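Local coordinates for protein threonine synthase (Brucella melitensis bv. 1, PDB 4F4F) that probably catalyses the pyridoxal-phosphate-dependent conversion of O-phospho-L-homoserine and water to L-threonine and phosphate, the last step of threonine biosynthesis, at residues G86-H90 / F109-T113; L324-H329 / P355-I359; G32-L36 / S319-R323. One frame throughout, in Å; residues are numbered along the deposited sequence.

Contact 1. Residues G86-H90 / F109-T113; sequences GTFRH and FHGPT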
loop_
_atom_site.group_PDB
_atom_site.type_symbol
_atom_site.label_atom_id
_atom_site.label_comp_id
_atom_site.label_asym_id
_atom_site.label_seq_id
_atom_site.Cartn_x
_atom_site.Cartn_y
_atom_site.Cartn_z
ATOM N N GLY A 86 -9.715 8.330 -12.532
ATOM C CA GLY A 86 -9.783 8.367 -13.990
ATOM C C GLY A 86 -8.585 7.653 -14.622
ATOM O O GLY A 86 -8.656 7.247 -15.782
ATOM N N THR A 87 -7.496 7.461 -13.869
ATOM C CA THR A 87 -6.371 6.669 -14.352
ATOM C C THR A 87 -6.587 5.163 -14.308
ATOM O O THR A 87 -5.744 4.400 -14.768
ATOM C CB THR A 87 -5.056 6.954 -13.582
ATOM O OG1 THR A 87 -5.092 6.399 -12.275
ATOM C CG2 THR A 87 -4.709 8.468 -13.528
ATOM N N PHE A 88 -7.688 4.729 -13.716
ATOM C CA PHE A 88 -7.996 3.301 -13.613
ATOM C C PHE A 88 -8.885 2.934 -14.796
ATOM O O PHE A 88 -9.935 3.545 -15.013
ATOM C CB PHE A 88 -8.717 3.038 -12.281
ATOM C CG PHE A 88 -7.794 2.837 -11.125
ATOM C CD1 PHE A 88 -6.971 3.851 -10.696
ATOM C CD2 PHE A 88 -7.739 1.601 -10.486
ATOM C CE1 PHE A 88 -6.069 3.646 -9.663
ATOM C CE2 PHE A 88 -6.865 1.395 -9.444
ATOM C CZ PHE A 88 -6.038 2.425 -9.035
ATOM N N ARG A 89 -8.466 1.936 -15.562
ATOM C CA ARG A 89 -9.172 1.508 -16.771
ATOM C C ARG A 89 -10.238 0.493 -16.363
ATOM O O ARG A 89 -10.152 -0.708 -16.668
ATOM C CB ARG A 89 -8.206 0.874 -17.757
ATOM C CG ARG A 89 -7.274 1.842 -18.497
ATOM C CD ARG A 89 -6.232 2.560 -17.639
ATOM N NE ARG A 89 -5.270 3.232 -18.533
ATOM C CZ ARG A 89 -4.253 4.025 -18.167
ATOM N NH1 ARG A 89 -3.468 4.529 -19.110
ATOM N NH2 ARG A 89 -3.993 4.324 -16.894
ATOM N N HIS A 90 -11.204 0.955 -15.604
ATOM C CA HIS A 90 -12.365 0.160 -15.266
ATOM C C HIS A 90 -13.369 1.098 -14.696
ATOM O O HIS A 90 -13.042 1.895 -13.801
ATOM C CB HIS A 90 -12.084 -0.978 -14.253
ATOM C CG HIS A 90 -13.164 -2.009 -14.255
ATOM N ND1 HIS A 90 -14.384 -1.774 -13.733
ATOM C CD2 HIS A 90 -13.218 -3.282 -14.832
ATOM C CE1 HIS A 90 -15.164 -2.851 -13.920
ATOM N NE2 HIS A 90 -14.454 -3.775 -14.601
ATOM N N PHE A 109 -6.130 -4.047 -9.535
ATOM C CA PHE A 109 -5.059 -3.975 -10.522
ATOM C C PHE A 109 -5.452 -3.363 -11.868
ATOM O O PHE A 109 -4.780 -3.572 -12.867
ATOM C CB PHE A 109 -4.434 -5.377 -10.714
ATOM C CG PHE A 109 -5.424 -6.464 -11.093
ATOM C CD1 PHE A 109 -6.057 -6.470 -12.331
ATOM C CD2 PHE A 109 -5.680 -7.529 -10.220
ATOM C CE1 PHE A 109 -6.958 -7.508 -12.698
ATOM C CE2 PHE A 109 -6.569 -8.538 -10.571
ATOM C CZ PHE A 109 -7.203 -8.535 -11.820
ATOM N N HIS A 110 -6.525 -2.569 -11.899
ATOM C CA HIS A 110 -6.904 -1.855 -13.119
ATOM C C HIS A 110 -6.280 -0.489 -13.298
ATOM O O HIS A 110 -6.577 0.225 -14.269
ATOM C CB HIS A 110 -8.414 -1.802 -13.227
ATOM C CG HIS A 110 -9.029 -3.171 -13.389
ATOM N ND1 HIS A 110 -9.138 -3.770 -14.581
ATOM C CD2 HIS A 110 -9.518 -4.062 -12.446
ATOM C CE1 HIS A 110 -9.676 -4.981 -14.415
ATOM N NE2 HIS A 110 -9.926 -5.151 -13.103
ATOM N N GLY A 111 -5.402 -0.109 -12.372
ATOM C CA GLY A 111 -4.726 1.171 -12.448
ATOM C C GLY A 111 -3.459 1.099 -13.291
ATOM O O GLY A 111 -3.139 0.031 -13.825
ATOM N N PRO A 112 -2.726 2.225 -13.382
ATOM C CA PRO A 112 -1.653 2.416 -14.357
ATOM C C PRO A 112 -0.508 1.445 -14.269
ATOM O O PRO A 112 0.182 1.288 -15.263
ATOM C CB PRO A 112 -1.143 3.837 -14.050
ATOM C CG PRO A 112 -2.289 4.500 -13.422
ATOM C CD PRO A 112 -2.990 3.456 -12.630
ATOM N N THR A 113 -0.291 0.796 -13.113
ATOM C CA THR A 113 0.797 -0.187 -13.013
ATOM C C THR A 113 0.327 -1.588 -12.658
ATOM O O THR A 113 1.128 -2.432 -12.232
ATOM C CB THR A 113 1.951 0.243 -12.039
ATOM O OG1 THR A 113 1.520 0.213 -10.671
ATOM C CG2 THR A 113 2.520 1.601 -12.427
HETATM O O HOH W 1 -8.486 -2.820 -16.926
#
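Two loops run side by side in roughly opposite directions, tied by one direct backbone hydrogen bond: Arg89 N donates to His110 O at 2.9 Å. Phe88 CA makes a CA-H...O contact to His110 O at 3.5 Å. Water 1 donates to Arg89 O (2.7 Å) and lies 2.6 Å from His110 ND1. Arg89 centres an inverse gamma turn, closed by a weak bond from His90 N to Phe88 O. Loop 109-113 leads to helix 117-134, whose first residue, Lys117, is the predicted cofactor-attachment lysine, not joined to the cofactor in this structure. Loop 86-90 follows helix 74-86 and packs against 109-113. Gly111 CA lies 3.5 Å from the centroid of the Phe88 ring, almost on its normal. A CB on Gly111 would clash with Phe88 CZ. The edge of His90 meets the face of His110 in a T-shaped pair, centroids 4.9 Å apart. Glu107 holds His110 NE2. Pro112 CD is 4.3 Å from Phe88 CE1, an apolar contact, and Pro112 CG lies 3.6 Å from Thr87 OG1 and 3.9 Å from Arg89 NH2. Thr87 OG1 bonds to Ala84 O, and Arg89 NH2 donates to Thr87 O at 2.8 Å.

Contact 2. Residues L324-H329 / P355-I359; sequences LLFEAH and PLSAI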
loop_
_atom_site.group_PDB
_atom_site.type_symbol
_atom_site.label_atom_id
_atom_site.label_comp_id
_atom_site.label_asym_id
_atom_site.label_seq_id
_atom_site.Cartn_x
_atom_site.Cartn_y
_atom_site.Cartn_z
ATOM N N LEU A 324 -1.632 -0.891 14.392
ATOM C CA LEU A 324 -2.573 -1.766 15.088
ATOM C C LEU A 324 -2.163 -1.979 16.541
ATOM O O LEU A 324 -3.037 -2.033 17.433
ATOM C CB LEU A 324 -2.768 -3.111 14.386
ATOM C CG LEU A 324 -3.673 -4.153 15.093
ATOM C CD1 LEU A 324 -5.087 -3.613 15.313
ATOM C CD2 LEU A 324 -3.709 -5.443 14.304
ATOM N N LEU A 325 -0.861 -2.147 16.794
ATOM C CA LEU A 325 -0.394 -2.282 18.166
ATOM C C LEU A 325 -0.909 -1.140 19.052
ATOM O O LEU A 325 -1.322 -1.355 20.182
ATOM C CB LEU A 325 1.141 -2.321 18.229
ATOM C CG LEU A 325 1.810 -3.600 17.748
ATOM C CD1 LEU A 325 3.344 -3.484 17.748
ATOM C CD2 LEU A 325 1.385 -4.794 18.606
ATOM N N PHE A 326 -0.820 0.085 18.551
ATOM C CA PHE A 326 -1.264 1.280 19.290
ATOM C C PHE A 326 -2.741 1.142 19.634
ATOM O O PHE A 326 -3.123 1.312 20.794
ATOM C CB PHE A 326 -1.022 2.530 18.429
ATOM C CG PHE A 326 -1.306 3.844 19.093
ATOM C CD1 PHE A 326 -0.653 4.217 20.252
ATOM C CD2 PHE A 326 -2.188 4.758 18.507
ATOM C CE1 PHE A 326 -0.883 5.475 20.827
ATOM C CE2 PHE A 326 -2.411 6.004 19.062
ATOM C CZ PHE A 326 -1.765 6.363 20.232
ATOM N N GLU A 327 -3.559 0.796 18.648
ATOM C CA GLU A 327 -4.998 0.671 18.887
ATOM C C GLU A 327 -5.312 -0.463 19.881
ATOM O O GLU A 327 -6.146 -0.309 20.787
ATOM C CB GLU A 327 -5.739 0.443 17.557
ATOM C CG GLU A 327 -5.546 1.558 16.538
ATOM C CD GLU A 327 -6.285 2.812 16.871
ATOM O OE1 GLU A 327 -6.819 2.939 18.021
ATOM O OE2 GLU A 327 -6.297 3.701 15.996
ATOM N N ALA A 328 -4.621 -1.588 19.716
ATOM C CA ALA A 328 -4.835 -2.769 20.530
ATOM C C ALA A 328 -4.467 -2.543 22.020
ATOM O O ALA A 328 -5.068 -3.177 22.904
ATOM C CB ALA A 328 -4.097 -3.956 19.955
ATOM N N HIS A 329 -3.521 -1.623 22.279
ATOM C CA HIS A 329 -3.095 -1.284 23.642
ATOM C C HIS A 329 -3.896 -0.143 24.200
ATOM O O HIS A 329 -3.486 0.508 25.148
ATOM C CB HIS A 329 -1.596 -0.949 23.664
ATOM C CG HIS A 329 -0.702 -2.157 23.472
ATOM N ND1 HIS A 329 -0.526 -2.745 22.266
ATOM C CD2 HIS A 329 0.056 -2.887 24.377
ATOM C CE1 HIS A 329 0.296 -3.803 22.398
ATOM N NE2 HIS A 329 0.639 -3.909 23.693
ATOM N N PRO A 355 -3.862 -6.903 24.996
ATOM C CA PRO A 355 -3.818 -6.413 23.617
ATOM C C PRO A 355 -3.801 -7.541 22.613
ATOM O O PRO A 355 -4.364 -7.398 21.539
ATOM C CB PRO A 355 -2.517 -5.599 23.559
ATOM C CG PRO A 355 -1.800 -5.876 24.817
ATOM C CD PRO A 355 -2.854 -6.231 25.826
ATOM N N LEU A 356 -3.162 -8.661 22.955
ATOM C CA LEU A 356 -3.142 -9.821 22.034
ATOM C C LEU A 356 -4.537 -10.344 21.809
ATOM O O LEU A 356 -4.924 -10.603 20.673
ATOM C CB LEU A 356 -2.213 -10.934 22.550
ATOM C CG LEU A 356 -2.029 -12.182 21.691
ATOM C CD1 LEU A 356 -1.486 -11.808 20.304
ATOM C CD2 LEU A 356 -1.099 -13.140 22.441
ATOM N N SER A 357 -5.327 -10.426 22.882
ATOM C CA SER A 357 -6.733 -10.830 22.764
ATOM C C SER A 357 -7.519 -9.854 21.922
ATOM O O SER A 357 -8.380 -10.280 21.134
ATOM C CB SER A 357 -7.422 -10.916 24.126
ATOM O OG SER A 357 -6.892 -11.963 24.887
ATOM N N ALA A 358 -7.246 -8.558 22.080
ATOM C CA ALA A 358 -7.951 -7.566 21.274
ATOM C C ALA A 358 -7.628 -7.771 19.788
ATOM O O ALA A 358 -8.505 -7.656 18.949
ATOM C CB ALA A 358 -7.599 -6.156 21.695
ATOM N N ILE A 359 -6.369 -8.085 19.463
ATOM C CA ILE A 359 -5.990 -8.316 18.065
ATOM C C ILE A 359 -6.710 -9.543 17.553
ATOM O O ILE A 359 -7.325 -9.531 16.478
ATOM C CB ILE A 359 -4.447 -8.431 17.900
ATOM C CG1 ILE A 359 -3.819 -7.044 18.106
ATOM C CG2 ILE A 359 -4.104 -8.992 16.531
ATOM C CD1 ILE A 359 -2.324 -7.057 18.438
#
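Two helices meet around the small side chain of Ala328. Its CB points at helix 353-362 and sits among Pro355, Ala358 and Ile359. Ala328 CB is 3.6 Å from Ile359 CG1, 4.3 Å from Pro355 CB and 4.5 Å from Ala358 CB. These three residues line one side of their helix, spaced i, i+3 and i+4. Ile359 is the bump in return. Its side chain reaches into the hollow beside Ala328, where Leu324 and Leu325 form the wall. Leu324 CD2 lies 4.1 Å from Ile359 CG1, and Leu325 CD2 lies 4.3 Å from Ile359 CD1. The short axes come within 9.3 Å and cross at 112°, so the two helices touch over a small patch. The patch joins the C-terminal end of helix 321-328 to the first two turns of helix 353-362. Leu324 also touches Phe262, a residue that binds pyridoxal phosphate, so the helix carrying this patch borders the cofactor-binding loop of this fold type II enzyme. His329, the first residue to leave helical angles, folds back and donates from ND1 to Leu325 O at 2.6 Å. That bond holds the imidazole against Pro355. Pro355 CB lies 3.5 Å from the centroid of the His329 ring, close to its normal, a CH-pi contact. Ala335 and Leu339 of helix 333-346 also touch His329. No hydrogen bond crosses between the segments. Ala328 O takes a CA-H...O contact from Pro355 CA at 3.5 Å.

Contact 3. Residues G32-L36 / S319-R323; sequences GGLYL and SNFER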
loop_
_atom_site.group_PDB
_atom_site.type_symbol
_atom_site.label_atom_id
_atom_site.label_comp_id
_atom_site.label_asym_id
_atom_site.label_seq_id
_atom_site.Cartn_x
_atom_site.Cartn_y
_atom_site.Cartn_z
ATOM N N GLY A 32 9.470 9.142 16.269
ATOM C CA GLY A 32 9.703 7.862 15.671
ATOM C C GLY A 32 8.461 7.035 15.395
ATOM O O GLY A 32 8.558 5.984 14.796
ATOM N N GLY A 33 7.296 7.501 15.828
ATOM C CA GLY A 33 6.063 6.833 15.563
ATOM C C GLY A 33 5.366 7.186 14.274
ATOM O O GLY A 33 5.901 7.914 13.428
ATOM N N LEU A 34 4.152 6.656 14.160
ATOM C CA LEU A 34 3.349 6.767 12.976
ATOM C C LEU A 34 2.092 7.549 13.311
ATOM O O LEU A 34 1.520 7.389 14.391
ATOM C CB LEU A 34 2.980 5.382 12.464
ATOM C CG LEU A 34 4.157 4.444 12.152
ATOM C CD1 LEU A 34 3.623 3.054 11.788
ATOM C CD2 LEU A 34 4.977 5.041 11.042
ATOM N N TYR A 35 1.668 8.392 12.375
ATOM C CA TYR A 35 0.456 9.192 12.585
ATOM C C TYR A 35 -0.856 8.442 12.349
ATOM O O TYR A 35 -0.992 7.687 11.392
ATOM C CB TYR A 35 0.519 10.484 11.748
ATOM C CG TYR A 35 1.321 11.546 12.437
ATOM C CD1 TYR A 35 0.831 12.147 13.575
ATOM C CD2 TYR A 35 2.564 11.954 11.969
ATOM C CE1 TYR A 35 1.533 13.101 14.254
ATOM C CE2 TYR A 35 3.286 12.950 12.628
ATOM C CZ TYR A 35 2.755 13.539 13.767
ATOM O OH TYR A 35 3.426 14.538 14.485
ATOM N N LEU A 36 -1.815 8.680 13.243
ATOM C CA LEU A 36 -3.164 8.144 13.138
ATOM C C LEU A 36 -4.176 9.210 13.507
ATOM O O LEU A 36 -3.865 10.112 14.271
ATOM C CB LEU A 36 -3.370 6.970 14.089
ATOM C CG LEU A 36 -2.753 5.633 13.740
ATOM C CD1 LEU A 36 -2.834 4.696 14.975
ATOM C CD2 LEU A 36 -3.442 5.035 12.516
ATOM N N SER A 319 5.778 -2.843 8.449
ATOM C CA SER A 319 5.992 -1.449 8.831
ATOM C C SER A 319 4.772 -0.774 9.505
ATOM O O SER A 319 4.933 0.039 10.398
ATOM C CB SER A 319 6.458 -0.639 7.621
ATOM O OG SER A 319 5.358 -0.411 6.743
ATOM N N ASN A 320 3.559 -1.134 9.122
ATOM C CA ASN A 320 2.377 -0.513 9.714
ATOM C C ASN A 320 1.725 -1.300 10.833
ATOM O O ASN A 320 0.717 -0.875 11.382
ATOM C CB ASN A 320 1.357 -0.242 8.630
ATOM C CG ASN A 320 1.821 0.833 7.684
ATOM O OD1 ASN A 320 1.977 1.959 8.092
ATOM N ND2 ASN A 320 2.084 0.483 6.439
ATOM N N PHE A 321 2.302 -2.451 11.182
ATOM C CA PHE A 321 1.740 -3.241 12.312
ATOM C C PHE A 321 1.665 -2.406 13.603
ATOM O O PHE A 321 0.736 -2.552 14.395
ATOM C CB PHE A 321 2.573 -4.498 12.529
ATOM C CG PHE A 321 1.984 -5.467 13.515
ATOM C CD1 PHE A 321 0.719 -5.990 13.334
ATOM C CD2 PHE A 321 2.726 -5.883 14.602
ATOM C CE1 PHE A 321 0.191 -6.908 14.241
ATOM C CE2 PHE A 321 2.197 -6.770 15.514
ATOM C CZ PHE A 321 0.936 -7.293 15.329
ATOM N N GLU A 322 2.625 -1.505 13.769
ATOM C CA GLU A 322 2.656 -0.561 14.888
ATOM C C GLU A 322 1.372 0.235 15.036
ATOM O O GLU A 322 0.985 0.531 16.165
ATOM C CB GLU A 322 3.875 0.394 14.779
ATOM C CG GLU A 322 3.941 1.467 15.865
ATOM C CD GLU A 322 5.198 2.322 15.812
ATOM O OE1 GLU A 322 6.159 1.964 15.089
ATOM O OE2 GLU A 322 5.224 3.329 16.526
ATOM N N ARG A 323 0.695 0.557 13.929
ATOM C CA ARG A 323 -0.561 1.279 14.032
ATOM C C ARG A 323 -1.592 0.394 14.739
ATOM O O ARG A 323 -2.317 0.864 15.650
ATOM C CB ARG A 323 -1.056 1.763 12.670
ATOM C CG ARG A 323 -0.363 2.998 12.173
ATOM C CD ARG A 323 -0.827 3.393 10.770
ATOM N NE ARG A 323 -0.544 4.800 10.475
ATOM C CZ ARG A 323 0.438 5.239 9.696
ATOM N NH1 ARG A 323 1.282 4.417 9.075
ATOM N NH2 ARG A 323 0.612 6.531 9.518
HETATM O O HOH W 2 7.272 3.954 13.414
#
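Arg323 makes the strongest link, giving two hydrogen bonds to one backbone oxygen. Arg323 NH2 donates to Tyr35 O at 2.7 Å and Arg323 NE donates to the same Tyr35 O at 3.1 Å. The arrangement joins the N-terminal region of threonine synthase to the start of helix 321-328 in the fold type II pyridoxal-phosphate enzyme body. Strand 35-37 pairs with strand 8-10 in a small antiparallel sheet, and the helix lies against this sheet. Within its own segment, Arg323 NH1 makes a weak hydrogen bond to Asn320 OD1 at 2.7 Å. Arg323 NH1 also donates to Ile227 O, so the guanidinium is held on several sides. Asn320 ND2 in turn reaches Ser226 O and Asn261 O, and Asn261 is one of the residues that bind the cofactor. Glu322 has its main partners in the N-terminal region: Thr11 by a hydrogen bond and Arg12 by a salt bridge. Water 2 adds a bridge, donating to Gly32 O and to Glu322 OE1, each at 2.8 Å. Leu34 is the centre of the packing, and its CA-to-CB bond points toward 319-323. Leu34 CD1 lies 3.6 Å from Ser319 O and 4.0 Å from Glu322 CB, while Leu34 CB sits over a face of the Arg323 guanidinium. Leu36, two residues further along and pointing to the same side, rests on the aliphatic part of the arginine: Leu36 CD2 is 3.5 Å from Arg323 CD.

Contacts 2 and 3 share helix 321-328 and touch. Contact 3 holds its start against the N-terminal region, and contact 2 packs its far end on helix 353-362. Their centres are 13 Å apart, and Phe326 CD2 meets Leu36 CD1 at 3.6 Å. Contact 1 lies on the opposite side of the chain's centre, its centre 28 Å from that of contact 3 and 35 Å from that of contact 2. Along the chain it is nested inside the loop that contact 3 closes. The cofactor is nearest to contact 3: the Asn320 side chain is about 6 Å from PLP. The side chains of Phe88 and Leu324 are each about 12 Å from it.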